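Local coordinates for dihydroorotase (Campylobacter jejuni subsp. jejuni, PDB 3PNU), which probably catalyses the reversible, zinc-dependent cyclisation of N-carbamoyl-L-aspartate to (S)-dihydroorotate in de novo pyrimidine biosynthesis, at residues A[32-38]-A[258-264]; A[96-100]-A[137-142]; A[102-106]-A[144-150]; A[279-284]-A[344-348]. All blocks are in the same frame, centred on the assembly; numbering follows the deposited sequence.

Interaction 1: residues A[32-38]-A[258-264]; sequences DMHLHLR and FGSDSAP. With ZN (zinc ion), chain D.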
# COMPACT_ATOMS: atom_id res chain seq x y z
N ASP A 32 21.73 18.00 -3.80
CA ASP A 32 20.48 17.32 -3.50
C ASP A 32 19.41 18.27 -4.00
O ASP A 32 19.11 19.27 -3.34
CB ASP A 32 20.29 17.01 -2.01
CG ASP A 32 18.93 16.30 -1.73
OD1 ASP A 32 18.07 16.26 -2.64
OD2 ASP A 32 18.72 15.77 -0.61
N MET A 33 18.84 17.97 -5.17
CA MET A 33 17.85 18.88 -5.79
C MET A 33 16.40 18.78 -5.30
O MET A 33 15.50 19.38 -5.90
CB MET A 33 17.91 18.77 -7.31
CG MET A 33 19.33 19.00 -7.86
SD MET A 33 20.03 20.63 -7.45
CE MET A 33 19.05 21.74 -8.45
N HIS A 34 16.17 18.06 -4.20
CA HIS A 34 14.82 17.97 -3.63
C HIS A 34 14.93 17.57 -2.16
O HIS A 34 15.05 16.40 -1.86
CB HIS A 34 13.98 16.93 -4.41
CG HIS A 34 12.53 16.92 -4.04
ND1 HIS A 34 11.53 17.22 -4.94
CD2 HIS A 34 11.91 16.67 -2.86
CE1 HIS A 34 10.36 17.13 -4.34
NE2 HIS A 34 10.56 16.81 -3.07
N LEU A 35 14.84 18.53 -1.25
CA LEU A 35 15.03 18.25 0.16
C LEU A 35 14.07 18.97 1.09
O LEU A 35 13.77 20.13 0.88
CB LEU A 35 16.46 18.67 0.56
CG LEU A 35 17.01 18.39 1.98
CD1 LEU A 35 16.91 16.90 2.33
CD2 LEU A 35 18.48 18.86 2.11
N HIS A 36 13.61 18.26 2.11
CA HIS A 36 12.73 18.84 3.16
C HIS A 36 13.51 18.96 4.46
O HIS A 36 13.99 17.95 4.99
CB HIS A 36 11.49 17.97 3.37
CG HIS A 36 10.58 17.94 2.20
ND1 HIS A 36 9.63 18.93 1.97
CD2 HIS A 36 10.47 17.07 1.18
CE1 HIS A 36 8.99 18.65 0.85
NE2 HIS A 36 9.48 17.53 0.36
N LEU A 37 13.64 20.18 4.97
CA LEU A 37 14.38 20.45 6.22
C LEU A 37 13.47 20.87 7.38
O LEU A 37 13.94 21.14 8.48
CB LEU A 37 15.41 21.56 5.99
CG LEU A 37 16.62 21.28 5.12
CD1 LEU A 37 17.48 22.55 4.98
CD2 LEU A 37 17.42 20.12 5.70
N ARG A 38 12.17 20.95 7.11
CA ARG A 38 11.20 21.32 8.14
C ARG A 38 11.53 22.68 8.76
O ARG A 38 11.85 23.63 8.03
CB ARG A 38 11.12 20.22 9.20
CG ARG A 38 10.82 18.84 8.66
CD ARG A 38 9.55 18.82 7.78
NE ARG A 38 9.26 17.45 7.34
CZ ARG A 38 8.40 17.13 6.38
NH1 ARG A 38 7.75 18.08 5.72
NH2 ARG A 38 8.22 15.85 6.07
N PHE A 258 19.70 14.09 -9.33
CA PHE A 258 19.35 13.44 -8.10
C PHE A 258 18.64 14.41 -7.18
O PHE A 258 19.06 15.56 -7.02
CB PHE A 258 20.56 12.85 -7.39
CG PHE A 258 20.26 12.41 -6.01
CD1 PHE A 258 19.59 11.24 -5.79
CD2 PHE A 258 20.63 13.19 -4.94
CE1 PHE A 258 19.30 10.83 -4.50
CE2 PHE A 258 20.35 12.79 -3.65
CZ PHE A 258 19.67 11.61 -3.44
N GLY A 259 17.54 13.94 -6.61
CA GLY A 259 16.70 14.69 -5.66
C GLY A 259 16.21 13.63 -4.69
O GLY A 259 15.46 12.74 -5.07
N SER A 260 16.62 13.72 -3.43
CA SER A 260 16.30 12.67 -2.47
C SER A 260 14.88 12.65 -1.99
O SER A 260 14.37 11.63 -1.62
CB SER A 260 17.15 12.87 -1.21
OG SER A 260 16.73 14.05 -0.52
N ASP A 261 14.26 13.81 -1.97
CA ASP A 261 12.95 13.97 -1.36
C ASP A 261 13.04 13.45 0.08
O ASP A 261 12.08 12.89 0.59
CB ASP A 261 11.83 13.26 -2.14
CG ASP A 261 10.43 13.64 -1.65
OD1 ASP A 261 10.18 14.81 -1.24
OD2 ASP A 261 9.57 12.75 -1.69
N SER A 262 14.19 13.64 0.73
CA SER A 262 14.37 13.21 2.13
C SER A 262 13.38 13.98 2.96
O SER A 262 13.39 15.21 2.96
CB SER A 262 15.79 13.48 2.62
OG SER A 262 15.95 13.10 3.98
N ALA A 263 12.51 13.25 3.65
CA ALA A 263 11.45 13.85 4.45
C ALA A 263 11.25 13.11 5.75
O ALA A 263 10.68 12.02 5.78
CB ALA A 263 10.15 13.87 3.65
N PRO A 264 11.69 13.71 6.85
CA PRO A 264 11.57 13.08 8.14
C PRO A 264 10.23 13.30 8.81
O PRO A 264 9.53 14.29 8.55
CB PRO A 264 12.63 13.81 8.96
CG PRO A 264 12.55 15.21 8.43
CD PRO A 264 12.21 15.08 6.97
ZN ZN D . 9.05 16.60 -1.62
O HOH W 1 15.64 15.47 5.11
O HOH W 2 7.61 14.77 -2.22
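Asp-32 OD1 is gripped by two backbone donors that arrive from opposite faces of the carboxylate plane. Ser-260 N gives it a nearly straight bond (173°) at 3.0 Å, and His-34 N, coming from the other face, closes an Asx turn within 32-38. At the second oxygen, Ser-260 OG donates at 2.6 Å to the syn lone pair of Asp-32 OD2. Ser-260 OG in turn accepts from Ser-262 N, an ST turn, so one linked set of bonds runs through both segments. Around this centre the backbones join directly: Met-33 N to Phe-258 O, Asp-261 N to His-34 O at 2.7 Å, and His-36 N to Ser-262 O. Here the C-terminal ends of strands 31-35 and 256-258 meet in the TIM barrel of the metallo-dependent hydrolases, with the HxH pair at and just past the end of one and the metal-binding aspartate just past the end of the other. His-34 NE2 (2.1 Å), His-36 NE2 (2.2 Å) and Asp-261 OD1 (2.1 Å) bind the same zinc ion, which also takes a water and the carboxylated Lys-116. The Asp-261 carboxylate stands nearly perpendicular (88°) to the His-34 ring, whereas its OD1 lies at the edge of the His-36 ring. Glu-188 accepts from His-34 ND1, on the ring's side away from the zinc, and with the metal bond fixes its rotation. Farther along, the chain of Arg-38 bends at chi2 (-53°), bringing NH2 to Pro-264 O at 3.2 Å, near the guanidinium plane; NE makes a weak bond to the same oxygen.

Interaction 2: residues A[96-100]-A[137-142]; sequences FFKNY and YLKPTL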
# COMPACT_ATOMS: atom_id res chain seq x y z
N PHE A 96 6.42 28.56 -2.45
CA PHE A 96 5.29 27.69 -2.68
C PHE A 96 4.51 28.33 -3.79
O PHE A 96 4.26 29.54 -3.76
CB PHE A 96 4.48 27.65 -1.41
CG PHE A 96 3.34 26.71 -1.44
CD1 PHE A 96 3.46 25.45 -0.89
CD2 PHE A 96 2.12 27.11 -1.97
CE1 PHE A 96 2.39 24.59 -0.88
CE2 PHE A 96 1.05 26.25 -1.97
CZ PHE A 96 1.18 24.99 -1.43
N PHE A 97 4.11 27.55 -4.78
CA PHE A 97 3.42 28.14 -5.91
C PHE A 97 2.03 28.70 -5.63
O PHE A 97 1.24 28.12 -4.89
CB PHE A 97 3.27 27.14 -7.06
CG PHE A 97 2.66 27.74 -8.28
CD1 PHE A 97 3.46 28.22 -9.29
CD2 PHE A 97 1.30 27.88 -8.39
CE1 PHE A 97 2.90 28.78 -10.41
CE2 PHE A 97 0.73 28.45 -9.51
CZ PHE A 97 1.52 28.90 -10.52
N LYS A 98 1.77 29.84 -6.26
CA LYS A 98 0.47 30.51 -6.26
C LYS A 98 0.58 31.48 -7.43
O LYS A 98 1.64 31.54 -8.06
CB LYS A 98 0.15 31.22 -4.94
CG LYS A 98 0.85 32.56 -4.74
CD LYS A 98 0.30 33.26 -3.50
CE LYS A 98 0.68 34.74 -3.50
NZ LYS A 98 0.13 35.47 -2.31
N ASN A 99 -0.47 32.24 -7.73
CA ASN A 99 -0.48 33.14 -8.90
C ASN A 99 0.31 34.44 -8.79
O ASN A 99 -0.24 35.52 -9.01
CB ASN A 99 -1.92 33.50 -9.26
CG ASN A 99 -2.78 32.29 -9.47
OD1 ASN A 99 -2.29 31.24 -9.90
ND2 ASN A 99 -4.07 32.43 -9.19
N TYR A 100 1.60 34.35 -8.48
CA TYR A 100 2.42 35.55 -8.34
C TYR A 100 2.39 36.36 -9.65
O TYR A 100 2.23 35.78 -10.72
CB TYR A 100 3.85 35.17 -8.02
CG TYR A 100 4.05 34.35 -6.76
CD1 TYR A 100 4.44 33.01 -6.81
CD2 TYR A 100 3.86 34.91 -5.52
CE1 TYR A 100 4.64 32.26 -5.64
CE2 TYR A 100 4.06 34.18 -4.35
CZ TYR A 100 4.44 32.86 -4.42
OH TYR A 100 4.61 32.17 -3.24
N TYR A 137 -5.66 31.03 -16.22
CA TYR A 137 -5.48 31.25 -14.80
C TYR A 137 -3.97 31.26 -14.42
O TYR A 137 -3.52 32.08 -13.64
CB TYR A 137 -6.23 30.15 -14.08
CG TYR A 137 -6.10 30.13 -12.59
CD1 TYR A 137 -6.82 31.03 -11.80
CD2 TYR A 137 -5.30 29.19 -11.95
CE1 TYR A 137 -6.73 31.00 -10.41
CE2 TYR A 137 -5.19 29.15 -10.57
CZ TYR A 137 -5.91 30.06 -9.80
OH TYR A 137 -5.81 30.03 -8.43
N LEU A 138 -3.19 30.35 -15.01
CA LEU A 138 -1.76 30.26 -14.72
C LEU A 138 -0.89 31.07 -15.69
O LEU A 138 0.28 31.30 -15.40
CB LEU A 138 -1.31 28.80 -14.80
CG LEU A 138 -1.95 27.82 -13.83
CD1 LEU A 138 -1.63 26.39 -14.24
CD2 LEU A 138 -1.50 28.10 -12.39
N LYS A 139 -1.43 31.52 -16.81
CA LYS A 139 -0.58 32.18 -17.81
C LYS A 139 0.31 33.34 -17.36
O LYS A 139 1.52 33.32 -17.60
CB LYS A 139 -1.40 32.58 -19.05
CG LYS A 139 -0.56 33.28 -20.12
CD LYS A 139 -1.23 33.30 -21.50
CE LYS A 139 -1.19 31.92 -22.17
NZ LYS A 139 -1.82 31.92 -23.52
N PRO A 140 -0.26 34.36 -16.72
CA PRO A 140 0.62 35.49 -16.35
C PRO A 140 1.86 35.06 -15.56
O PRO A 140 2.98 35.48 -15.88
CB PRO A 140 -0.29 36.38 -15.50
CG PRO A 140 -1.69 36.04 -15.95
CD PRO A 140 -1.64 34.56 -16.25
N THR A 141 1.65 34.24 -14.54
CA THR A 141 2.73 33.76 -13.69
C THR A 141 3.76 32.90 -14.43
O THR A 141 4.96 33.15 -14.32
CB THR A 141 2.17 32.94 -12.57
OG1 THR A 141 1.14 33.69 -11.92
CG2 THR A 141 3.28 32.54 -11.57
N LEU A 142 3.30 31.91 -15.18
CA LEU A 142 4.24 31.02 -15.88
C LEU A 142 5.03 31.73 -16.99
O LEU A 142 6.17 31.34 -17.30
CB LEU A 142 3.54 29.77 -16.42
CG LEU A 142 2.88 28.88 -15.36
CD1 LEU A 142 2.30 27.64 -16.01
CD2 LEU A 142 3.85 28.49 -14.29
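Tyr-137 meets Asn-99 across one face of its phenol ring, at the point where the loop that follows barrel strand 90-93 crosses helix 135-147 on the outer part of the TIM barrel. The Asn-99 amide stands almost perpendicular to that ring (85°), with ND2 3.1 Å from Tyr-137 CZ and with OD1 nearest CE2. The next residue already faces an apolar interior. Leu-138 sends CD2 toward the end of the Phe-97 ring, 3.6 Å from Phe-97 CZ, the two side chains meeting at a slant. Phe-97 has its CG anti to the backbone N (chi1 -175°), which carries the ring across to the helix; Leu-152 of strand 152-154 packs on it as well. The helix is kinked next, where the N atoms of Pro-140 and Thr-141 make no bond to the preceding turn. Thr-141 divides its two branches between the two kinds of surroundings: methyl CG2 lies 4.0 Å from Phe-97 CE1, and hydroxyl OG1 turns to the loop backbone, where it donates to Tyr-100 O at 2.6 Å, tilted 16° from the carbonyl plane. In that loop Asn-99 is the centre of an inverse gamma turn, Tyr-100 N bonding to Lys-98 O. Leu-142 then completes the apolar cluster, its side chain at about a right angle to that of the phenylalanine and its CD2 4.0 Å from Phe-97 CE1.

Interaction 3: residues A[102-106]-A[144-150]; sequences EKFLY and AMSDLNI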
# COMPACT_ATOMS: atom_id res chain seq x y z
N GLU A 102 4.21 39.46 -12.32
CA GLU A 102 5.54 39.75 -12.84
C GLU A 102 6.34 40.60 -11.87
O GLU A 102 7.50 40.29 -11.56
CB GLU A 102 5.45 40.41 -14.22
CG GLU A 102 6.77 40.46 -15.02
CD GLU A 102 7.81 41.44 -14.46
OE1 GLU A 102 9.01 41.28 -14.80
OE2 GLU A 102 7.45 42.37 -13.69
N LYS A 103 5.73 41.67 -11.37
CA LYS A 103 6.41 42.57 -10.45
C LYS A 103 6.98 41.80 -9.25
O LYS A 103 8.13 41.99 -8.88
CB LYS A 103 5.48 43.71 -9.98
CG LYS A 103 6.15 44.69 -9.03
CD LYS A 103 5.36 45.99 -8.80
CE LYS A 103 6.23 47.00 -8.04
NZ LYS A 103 5.59 48.34 -7.88
N PHE A 104 6.19 40.93 -8.65
CA PHE A 104 6.69 40.18 -7.51
C PHE A 104 7.81 39.21 -7.88
O PHE A 104 8.78 39.04 -7.13
CB PHE A 104 5.57 39.40 -6.82
CG PHE A 104 6.07 38.48 -5.74
CD1 PHE A 104 6.18 38.92 -4.44
CD2 PHE A 104 6.47 37.19 -6.05
CE1 PHE A 104 6.65 38.07 -3.44
CE2 PHE A 104 6.93 36.34 -5.06
CZ PHE A 104 7.02 36.79 -3.75
N LEU A 105 7.67 38.58 -9.04
CA LEU A 105 8.65 37.61 -9.51
C LEU A 105 9.98 38.29 -9.82
O LEU A 105 11.03 37.73 -9.50
CB LEU A 105 8.14 36.85 -10.74
CG LEU A 105 6.99 35.87 -10.50
CD1 LEU A 105 6.45 35.32 -11.82
CD2 LEU A 105 7.44 34.74 -9.60
N TYR A 106 9.94 39.48 -10.41
CA TYR A 106 11.17 40.21 -10.73
C TYR A 106 12.00 40.54 -9.48
O TYR A 106 13.22 40.53 -9.53
CB TYR A 106 10.89 41.50 -11.51
CG TYR A 106 12.15 42.31 -11.76
CD1 TYR A 106 12.97 42.05 -12.87
CD2 TYR A 106 12.55 43.31 -10.87
CE1 TYR A 106 14.13 42.78 -13.08
CE2 TYR A 106 13.71 44.04 -11.08
CZ TYR A 106 14.49 43.78 -12.19
OH TYR A 106 15.64 44.50 -12.40
N ALA A 144 5.92 35.01 -16.85
CA ALA A 144 6.91 35.82 -16.16
C ALA A 144 8.05 34.89 -15.75
O ALA A 144 9.23 35.22 -15.94
CB ALA A 144 6.31 36.49 -14.95
N MET A 145 7.71 33.71 -15.22
CA MET A 145 8.73 32.74 -14.80
C MET A 145 9.58 32.36 -15.97
O MET A 145 10.80 32.21 -15.84
CB MET A 145 8.11 31.49 -14.19
CG MET A 145 7.55 31.72 -12.80
SD MET A 145 6.89 30.23 -12.04
CE MET A 145 8.33 29.16 -11.95
N SER A 146 8.94 32.23 -17.12
CA SER A 146 9.62 31.86 -18.34
C SER A 146 10.59 33.00 -18.71
O SER A 146 11.79 32.76 -18.90
CB SER A 146 8.58 31.57 -19.43
OG SER A 146 9.16 30.95 -20.56
N ASP A 147 10.07 34.22 -18.79
CA ASP A 147 10.89 35.40 -19.15
C ASP A 147 12.07 35.57 -18.19
O ASP A 147 13.20 35.80 -18.64
CB ASP A 147 10.02 36.68 -19.15
CG ASP A 147 8.92 36.65 -20.24
OD1 ASP A 147 9.02 35.84 -21.18
OD2 ASP A 147 7.97 37.46 -20.15
N LEU A 148 11.80 35.44 -16.88
CA LEU A 148 12.80 35.60 -15.83
C LEU A 148 13.69 34.36 -15.58
O LEU A 148 14.48 34.31 -14.63
CB LEU A 148 12.11 36.00 -14.52
CG LEU A 148 11.29 37.30 -14.54
CD1 LEU A 148 10.59 37.51 -13.19
CD2 LEU A 148 12.18 38.48 -14.88
N ASN A 149 13.54 33.34 -16.43
CA ASN A 149 14.33 32.13 -16.32
C ASN A 149 14.21 31.47 -14.94
O ASN A 149 15.17 30.92 -14.41
CB ASN A 149 15.80 32.47 -16.65
CG ASN A 149 16.65 31.24 -16.86
OD1 ASN A 149 16.19 30.22 -17.37
ND2 ASN A 149 17.93 31.34 -16.51
N ILE A 150 13.02 31.53 -14.34
CA ILE A 150 12.76 30.87 -13.05
C ILE A 150 12.11 29.52 -13.42
O ILE A 150 11.23 29.47 -14.26
CB ILE A 150 11.78 31.65 -12.17
CG1 ILE A 150 12.23 33.09 -12.01
CG2 ILE A 150 11.64 30.97 -10.78
CD1 ILE A 150 11.27 33.94 -11.19
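Glu-102 and Ala-144 bring their backbones together, with 5.3 Å between Glu-102 CA and Ala-144 CA; by Tyr-106 and Leu-148 the CA atoms stand 7.1 Å apart. Helix 102-108 here runs beside the last turn of helix 135-147. That turn closes in a Schellman motif: Ile-150 N bonds to Met-145 O, Asn-149 N bonds to Ser-146 O, and Asn-149, with positive phi, is the C-prime residue. No hydrogen bond joins the two segments, and apolar side chains carry the contact. Leu-105 lies at its middle, its CD1 3.3 Å from Ala-144 CB and 3.9 Å from Met-145 CG, the small alanine letting the leucine come up close to the helix. Both helices sit on the outer part of the TIM barrel, and beyond Asn-149 the chain leads into strand 152-154. Leu-148, just past the helical turn, reaches back with CG anti to its carbonyl carbon (chi1 -59°). Its CD1 lies against the backbone of the other helix, 3.5 Å from Tyr-106 N, and equally close to Leu-105 CB. The other methyl, CD2, approaches the edge of the Tyr-106 ring near its plane, 4.2 Å from Tyr-106 CD1. Ile-150 adds its CD1 beside Leu-105 CD2 at 4.2 Å.

Interaction 4: residues A[279-284]-A[344-348]; sequences VFSAPV and VVPYM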
# COMPACT_ATOMS: atom_id res chain seq x y z
N VAL A 279 10.34 9.25 3.38
CA VAL A 279 11.52 8.48 3.71
C VAL A 279 12.57 9.53 4.07
O VAL A 279 12.73 10.52 3.36
CB VAL A 279 12.02 7.66 2.54
CG1 VAL A 279 13.32 6.98 2.91
CG2 VAL A 279 10.97 6.64 2.12
N PHE A 280 13.26 9.33 5.18
CA PHE A 280 14.32 10.26 5.61
C PHE A 280 15.62 9.58 5.29
O PHE A 280 16.15 8.84 6.11
CB PHE A 280 14.22 10.58 7.10
CG PHE A 280 15.38 11.37 7.64
CD1 PHE A 280 15.53 12.71 7.31
CD2 PHE A 280 16.31 10.78 8.48
CE1 PHE A 280 16.60 13.44 7.81
CE2 PHE A 280 17.38 11.50 8.98
CZ PHE A 280 17.52 12.84 8.65
N SER A 281 16.10 9.83 4.07
CA SER A 281 17.31 9.19 3.55
C SER A 281 18.61 10.03 3.59
O SER A 281 19.66 9.53 3.23
CB SER A 281 17.04 8.80 2.09
OG SER A 281 16.62 9.94 1.34
N ALA A 282 18.52 11.28 4.03
CA ALA A 282 19.69 12.20 4.04
C ALA A 282 20.98 11.56 4.54
O ALA A 282 21.98 11.56 3.83
CB ALA A 282 19.38 13.45 4.84
N PRO A 283 20.96 11.00 5.76
CA PRO A 283 22.20 10.42 6.28
C PRO A 283 22.83 9.28 5.52
O PRO A 283 23.98 9.00 5.72
CB PRO A 283 21.79 9.90 7.67
CG PRO A 283 20.33 10.20 7.83
CD PRO A 283 19.94 11.19 6.80
N VAL A 284 22.10 8.63 4.63
CA VAL A 284 22.66 7.44 3.98
C VAL A 284 22.78 7.51 2.46
O VAL A 284 23.22 6.53 1.84
CB VAL A 284 21.80 6.21 4.38
CG1 VAL A 284 21.88 5.96 5.90
CG2 VAL A 284 20.31 6.42 3.98
N VAL A 344 13.97 10.99 15.01
CA VAL A 344 13.60 10.56 13.67
C VAL A 344 14.23 9.24 13.30
O VAL A 344 15.38 9.00 13.64
CB VAL A 344 14.06 11.62 12.64
CG1 VAL A 344 13.75 11.17 11.24
CG2 VAL A 344 13.39 12.99 12.94
N VAL A 345 13.47 8.40 12.60
CA VAL A 345 13.94 7.11 12.15
C VAL A 345 14.48 7.30 10.74
O VAL A 345 13.76 7.76 9.86
CB VAL A 345 12.82 6.04 12.11
CG1 VAL A 345 13.42 4.68 11.72
CG2 VAL A 345 12.09 5.94 13.46
N PRO A 346 15.74 6.95 10.53
CA PRO A 346 16.33 7.11 9.21
C PRO A 346 16.06 5.93 8.31
O PRO A 346 15.66 4.88 8.79
CB PRO A 346 17.83 7.14 9.52
CG PRO A 346 17.96 6.17 10.63
CD PRO A 346 16.70 6.36 11.48
N TYR A 347 16.28 6.15 7.02
CA TYR A 347 16.13 5.14 5.99
C TYR A 347 17.27 4.16 6.18
O TYR A 347 18.34 4.54 6.68
CB TYR A 347 16.20 5.80 4.60
CG TYR A 347 16.15 4.84 3.42
CD1 TYR A 347 15.04 4.04 3.20
CD2 TYR A 347 17.19 4.75 2.52
CE1 TYR A 347 14.98 3.16 2.12
CE2 TYR A 347 17.14 3.87 1.42
CZ TYR A 347 16.01 3.09 1.24
OH TYR A 347 15.92 2.20 0.19
N MET A 348 17.07 2.91 5.79
CA MET A 348 18.10 1.89 5.95
C MET A 348 18.49 1.73 7.45
O MET A 348 19.51 1.14 7.76
CB MET A 348 19.32 2.28 5.12
CG MET A 348 19.16 2.12 3.62
SD MET A 348 19.50 0.44 3.05
CE MET A 348 19.19 0.57 1.28
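Tyr-347 leaves its backbone toward 279-284, and its CB is met at once by two atoms, 3.4 Å from Phe-280 O and 3.5 Å from Val-279 CG1. At CG the Val-279 methyl is still alongside, approaching the ring obliquely, and Val-279 CG1 is 3.4 Å from Tyr-347 CD1. Across the ring, Tyr-347 CD2 is 3.8 Å from Val-284 CG2, which comes at the edge near the ring plane, with Ser-281 CB somewhat farther away. A chi1 of 176° sets CG anti to the backbone N and brings the ring against both valines, while the outer ring atoms point out of the contact. On the backbone, Tyr-347 N donates to Phe-280 O at 2.8 Å from 36° above the carbonyl plane. This ties a loop preceding helix 285-296 of the TIM barrel to the one that leads into strand 352-357, part of the antiparallel sheet at the barrel's side. Phe-280, turned the other way, takes Val-344 CG1 in an off-centre CH-pi contact, 4.2 Å from the ring centroid and 29° off the normal. Pro-346 CA sits at the edge of the same ring, and Ile-46 and Leu-49 of helix 40-51 also pack against Phe-280.

How the interactions relate
From the N terminus, 32-38 leaves the first barrel strand and waits some 220 residues for 258-264, so interaction 1 closes the longest loop, drawing the start and end of the barrel together at the zinc. Interactions 2 and 3 fall within that loop. Their segments alternate along the chain, 96-100, 102-106, 137-142, then 144-150, so the two loops cross; both use helix 135-147, and Leu-105 of interaction 3 packs on Thr-141 and Tyr-100 of interaction 2. Interaction 4 opens only after interaction 1 has closed, linking the chain's C-terminal part to the barrel. It adjoins interaction 1, where Ala-263 N probably bonds to Val-279 O, and lies across the chain's centre from interactions 2 and 3.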